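Local coordinates for protein DOA1 (Saccharomyces cerevisiae, PDB 3ODT) that probably binds ubiquitin through its WD40 beta-propeller domain and may thereby help to regulate the turnover of F-box proteins, at residues 14-23 against 34-44. Residues are numbered along the deposited sequence; the frame is centred on the assembly and turned at random.
Sequences LKGHDQDVRD and SVSRDGTVRLW
Val21 and Ser36 form a non-hydrogen-bonded antiparallel pair, and a beta bulge shifts the register before Asp23 meets Val35 as a hydrogen-bonded pair, with Arg22 N reaching Val35 O between them. Ahead of this pairing, the loop 15-20 lays the His17 ring across the 34-44 hairpin. The ring is gripped at both nitrogens: ND1 donates to Asp38 OD2 (3.0 Å), nearly in the ring plane and on the syn side of a carboxylate turned 44° from it, while NE2 is hydrogen-bonded to Ser34 OG (2.7 Å). Trp44 NE1 donates almost straight to the same Ser34 OG (2.9 Å, 179°), completing the Asp-His-Ser-Trp hydrogen-bond tetrad known from WD40 repeats. One face of His17 carries Arg42, whose CD sits 3.5 Å from the ring centroid; Ser36 CB backs the other. Asp38 CG stands between its backbone N and carbonyl carbon (chi1 70°), which brings OD2 to His17 ND1, Asp18 N (2.9 Å) and the salt-bridging Arg42 NH2, while OD1 takes Thr40 N, an Asx turn, and Thr40 OG1. An asparagine here would probably weaken the grip on His17 and leave Arg42 without its salt-bridge partner. Farther out, Leu14 lays CB over the six-membered ring of Trp44 (3.6 Å to its centroid). At the other end Asp20 O accepts from Arg37 N (3.1 Å); Asp20, with Ser285 and Asn287, belongs to the calcium site, and its OD2 accepts a hydrogen bond from Trp270 NE1. With so many donors, Asp38 probably stays ionised, and the polar network ties the interblade loop to its blade.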
loop_
_atom_site.group_PDB
_atom_site.type_symbol
_atom_site.label_atom_id
_atom_site.label_comp_id
_atom_site.label_asym_id
_atom_site.label_seq_id
_atom_site.Cartn_x
_atom_site.Cartn_y
_atom_site.Cartn_z
ATOM N N LEU A 14 -9.298 -13.257 -8.855
ATOM C CA LEU A 14 -10.476 -12.660 -8.279
ATOM C C LEU A 14 -10.987 -11.589 -9.249
ATOM O O LEU A 14 -10.457 -10.473 -9.327
ATOM C CB LEU A 14 -10.136 -12.051 -6.930
ATOM C CG LEU A 14 -10.072 -13.024 -5.724
ATOM C CD1 LEU A 14 -9.263 -14.296 -6.015
ATOM C CD2 LEU A 14 -9.487 -12.317 -4.510
ATOM N N LYS A 15 -12.053 -11.952 -9.953
ATOM C CA LYS A 15 -12.638 -11.174 -11.022
ATOM C C LYS A 15 -13.910 -10.474 -10.528
ATOM O O LYS A 15 -14.723 -11.081 -9.871
ATOM C CB LYS A 15 -12.962 -12.119 -12.190
ATOM C CG LYS A 15 -13.538 -11.447 -13.416
ATOM C CD LYS A 15 -13.768 -12.415 -14.558
ATOM C CE LYS A 15 -14.248 -11.634 -15.831
ATOM N NZ LYS A 15 -14.539 -12.446 -17.056
ATOM N N GLY A 16 -14.052 -9.195 -10.845
ATOM C CA GLY A 16 -15.260 -8.470 -10.517
ATOM C C GLY A 16 -15.137 -6.976 -10.774
ATOM O O GLY A 16 -16.095 -6.337 -11.207
ATOM N N HIS A 17 -13.971 -6.401 -10.496
ATOM C CA HIS A 17 -13.805 -4.985 -10.748
ATOM C C HIS A 17 -13.895 -4.685 -12.245
ATOM O O HIS A 17 -13.439 -5.462 -13.084
ATOM C CB HIS A 17 -12.458 -4.493 -10.203
ATOM C CG HIS A 17 -12.432 -4.305 -8.718
ATOM N ND1 HIS A 17 -13.204 -3.365 -8.083
ATOM C CD2 HIS A 17 -11.739 -4.955 -7.747
ATOM C CE1 HIS A 17 -12.960 -3.406 -6.785
ATOM N NE2 HIS A 17 -12.087 -4.372 -6.558
ATOM N N ASP A 18 -14.429 -3.513 -12.571
ATOM C CA ASP A 18 -14.584 -3.112 -13.963
ATOM C C ASP A 18 -13.538 -2.080 -14.442
ATOM O O ASP A 18 -13.578 -1.653 -15.593
ATOM C CB ASP A 18 -15.976 -2.532 -14.165
ATOM C CG ASP A 18 -17.050 -3.547 -13.905
ATOM O OD1 ASP A 18 -16.860 -4.722 -14.319
ATOM O OD2 ASP A 18 -18.084 -3.154 -13.322
ATOM N N GLN A 19 -12.671 -1.633 -13.532
ATOM C CA GLN A 19 -11.551 -0.768 -13.891
ATOM C C GLN A 19 -10.357 -1.119 -13.004
ATOM O O GLN A 19 -10.447 -2.019 -12.172
ATOM C CB GLN A 19 -11.931 0.712 -13.735
ATOM C CG GLN A 19 -13.060 1.177 -14.636
ATOM C CD GLN A 19 -12.688 1.228 -16.100
ATOM O OE1 GLN A 19 -11.508 1.291 -16.455
ATOM N NE2 GLN A 19 -13.706 1.202 -16.977
ATOM N N ASP A 20 -9.244 -0.413 -13.176
ATOM C CA ASP A 20 -8.020 -0.838 -12.531
ATOM C C ASP A 20 -8.228 -1.046 -11.044
ATOM O O ASP A 20 -8.894 -0.236 -10.384
ATOM C CB ASP A 20 -6.896 0.199 -12.698
ATOM C CG ASP A 20 -6.397 0.315 -14.117
ATOM O OD1 ASP A 20 -7.105 -0.065 -15.048
ATOM O OD2 ASP A 20 -5.264 0.778 -14.288
ATOM N N VAL A 21 -7.584 -2.095 -10.512
ATOM C CA VAL A 21 -7.497 -2.279 -9.066
ATOM C C VAL A 21 -6.288 -1.488 -8.572
ATOM O O VAL A 21 -5.150 -1.754 -8.938
ATOM C CB VAL A 21 -7.357 -3.751 -8.688
ATOM C CG1 VAL A 21 -7.253 -3.893 -7.178
ATOM C CG2 VAL A 21 -8.531 -4.548 -9.237
ATOM N N ARG A 22 -6.534 -0.496 -7.741
ATOM C CA ARG A 22 -5.498 0.439 -7.360
ATOM C C ARG A 22 -4.837 0.144 -6.019
ATOM O O ARG A 22 -3.733 0.603 -5.760
ATOM C CB ARG A 22 -6.086 1.836 -7.305
ATOM C CG ARG A 22 -6.554 2.392 -8.652
ATOM C CD ARG A 22 -5.393 2.650 -9.603
ATOM N NE ARG A 22 -4.354 3.435 -8.941
ATOM C CZ ARG A 22 -3.431 4.156 -9.546
ATOM N NH1 ARG A 22 -3.421 4.247 -10.863
ATOM N NH2 ARG A 22 -2.520 4.811 -8.813
ATOM N N ASP A 23 -5.521 -0.609 -5.182
ATOM C CA ASP A 23 -5.011 -0.942 -3.866
ATOM C C ASP A 23 -5.719 -2.175 -3.318
ATOM O O ASP A 23 -6.919 -2.382 -3.546
ATOM C CB ASP A 23 -5.145 0.244 -2.914
ATOM C CG ASP A 23 -4.045 0.262 -1.828
ATOM O OD1 ASP A 23 -3.101 -0.566 -1.878
ATOM O OD2 ASP A 23 -4.099 1.143 -0.943
ATOM N N SER A 34 -10.205 -4.931 -1.844
ATOM C CA SER A 34 -9.618 -4.200 -2.961
ATOM C C SER A 34 -10.474 -2.995 -3.283
ATOM O O SER A 34 -11.664 -2.987 -3.025
ATOM C CB SER A 34 -9.522 -5.105 -4.193
ATOM O OG SER A 34 -10.807 -5.628 -4.517
ATOM N N VAL A 35 -9.830 -1.971 -3.851
ATOM C CA VAL A 35 -10.545 -0.794 -4.321
ATOM C C VAL A 35 -10.084 -0.475 -5.724
ATOM O O VAL A 35 -8.998 -0.895 -6.156
ATOM C CB VAL A 35 -10.361 0.414 -3.381
ATOM C CG1 VAL A 35 -10.831 0.115 -1.939
ATOM C CG2 VAL A 35 -8.923 0.887 -3.391
ATOM N N SER A 36 -10.902 0.265 -6.451
ATOM C CA SER A 36 -10.729 0.366 -7.877
ATOM C C SER A 36 -11.177 1.718 -8.393
ATOM O O SER A 36 -11.989 2.400 -7.758
ATOM C CB SER A 36 -11.559 -0.758 -8.532
ATOM O OG SER A 36 -11.727 -0.591 -9.917
ATOM N N ARG A 37 -10.701 2.089 -9.571
ATOM C CA ARG A 37 -11.253 3.230 -10.285
ATOM C C ARG A 37 -12.725 3.048 -10.672
ATOM O O ARG A 37 -13.375 4.017 -11.071
ATOM C CB ARG A 37 -10.402 3.519 -11.495
ATOM C CG ARG A 37 -9.050 4.108 -11.137
ATOM C CD ARG A 37 -8.145 4.052 -12.354
ATOM N NE ARG A 37 -8.644 4.818 -13.492
ATOM C CZ ARG A 37 -8.329 6.085 -13.740
ATOM N NH1 ARG A 37 -7.526 6.755 -12.915
ATOM N NH2 ARG A 37 -8.812 6.689 -14.815
ATOM N N ASP A 38 -13.265 1.836 -10.532
ATOM C CA ASP A 38 -14.701 1.613 -10.751
ATOM C C ASP A 38 -15.568 2.149 -9.592
ATOM O O ASP A 38 -16.789 2.103 -9.648
ATOM C CB ASP A 38 -15.036 0.137 -11.080
ATOM C CG ASP A 38 -14.866 -0.821 -9.898
ATOM O OD1 ASP A 38 -14.661 -0.372 -8.755
ATOM O OD2 ASP A 38 -14.970 -2.062 -10.127
ATOM N N GLY A 39 -14.920 2.667 -8.555
ATOM C CA GLY A 39 -15.604 3.315 -7.466
ATOM C C GLY A 39 -16.072 2.371 -6.372
ATOM O O GLY A 39 -16.753 2.810 -5.446
ATOM N N THR A 40 -15.697 1.097 -6.461
ATOM C CA THR A 40 -16.147 0.107 -5.505
ATOM C C THR A 40 -15.038 -0.364 -4.573
ATOM O O THR A 40 -13.842 -0.311 -4.916
ATOM C CB THR A 40 -16.792 -1.136 -6.176
ATOM O OG1 THR A 40 -15.793 -1.916 -6.851
ATOM C CG2 THR A 40 -17.897 -0.739 -7.133
ATOM N N VAL A 41 -15.473 -0.807 -3.398
ATOM C CA VAL A 41 -14.664 -1.557 -2.432
ATOM C C VAL A 41 -15.243 -2.957 -2.456
ATOM O O VAL A 41 -16.445 -3.124 -2.271
ATOM C CB VAL A 41 -14.844 -1.030 -1.009
ATOM C CG1 VAL A 41 -13.961 -1.810 -0.033
ATOM C CG2 VAL A 41 -14.544 0.462 -0.946
ATOM N N ARG A 42 -14.404 -3.953 -2.687
ATOM C CA ARG A 42 -14.814 -5.348 -2.670
ATOM C C ARG A 42 -14.110 -6.128 -1.604
ATOM O O ARG A 42 -12.909 -5.968 -1.375
ATOM C CB ARG A 42 -14.584 -5.972 -4.037
ATOM C CG ARG A 42 -15.505 -5.380 -5.045
ATOM C CD ARG A 42 -15.242 -5.886 -6.418
ATOM N NE ARG A 42 -15.799 -4.924 -7.365
ATOM C CZ ARG A 42 -16.820 -5.138 -8.169
ATOM N NH1 ARG A 42 -17.462 -6.285 -8.177
ATOM N NH2 ARG A 42 -17.184 -4.162 -8.966
ATOM N N LEU A 43 -14.894 -6.956 -0.933
ATOM C CA LEU A 43 -14.430 -7.898 0.072
ATOM C C LEU A 43 -14.538 -9.280 -0.533
ATOM O O LEU A 43 -15.622 -9.700 -1.001
ATOM C CB LEU A 43 -15.293 -7.801 1.319
ATOM C CG LEU A 43 -14.931 -8.792 2.412
ATOM C CD1 LEU A 43 -13.533 -8.522 2.961
ATOM C CD2 LEU A 43 -15.961 -8.698 3.521
ATOM N N TRP A 44 -13.412 -9.981 -0.532
ATOM C CA TRP A 44 -13.317 -11.315 -1.096
ATOM C C TRP A 44 -13.088 -12.274 0.066
ATOM O O TRP A 44 -12.180 -12.058 0.889
ATOM C CB TRP A 44 -12.143 -11.384 -2.090
ATOM C CG TRP A 44 -12.108 -10.278 -3.123
ATOM C CD1 TRP A 44 -11.543 -9.043 -2.985
ATOM C CD2 TRP A 44 -12.586 -10.343 -4.478
ATOM N NE1 TRP A 44 -11.687 -8.320 -4.136
ATOM C CE2 TRP A 44 -12.306 -9.105 -5.076
ATOM C CE3 TRP A 44 -13.251 -11.311 -5.223
ATOM C CZ2 TRP A 44 -12.669 -8.813 -6.371
ATOM C CZ3 TRP A 44 -13.602 -11.023 -6.528
ATOM C CH2 TRP A 44 -13.321 -9.778 -7.087
#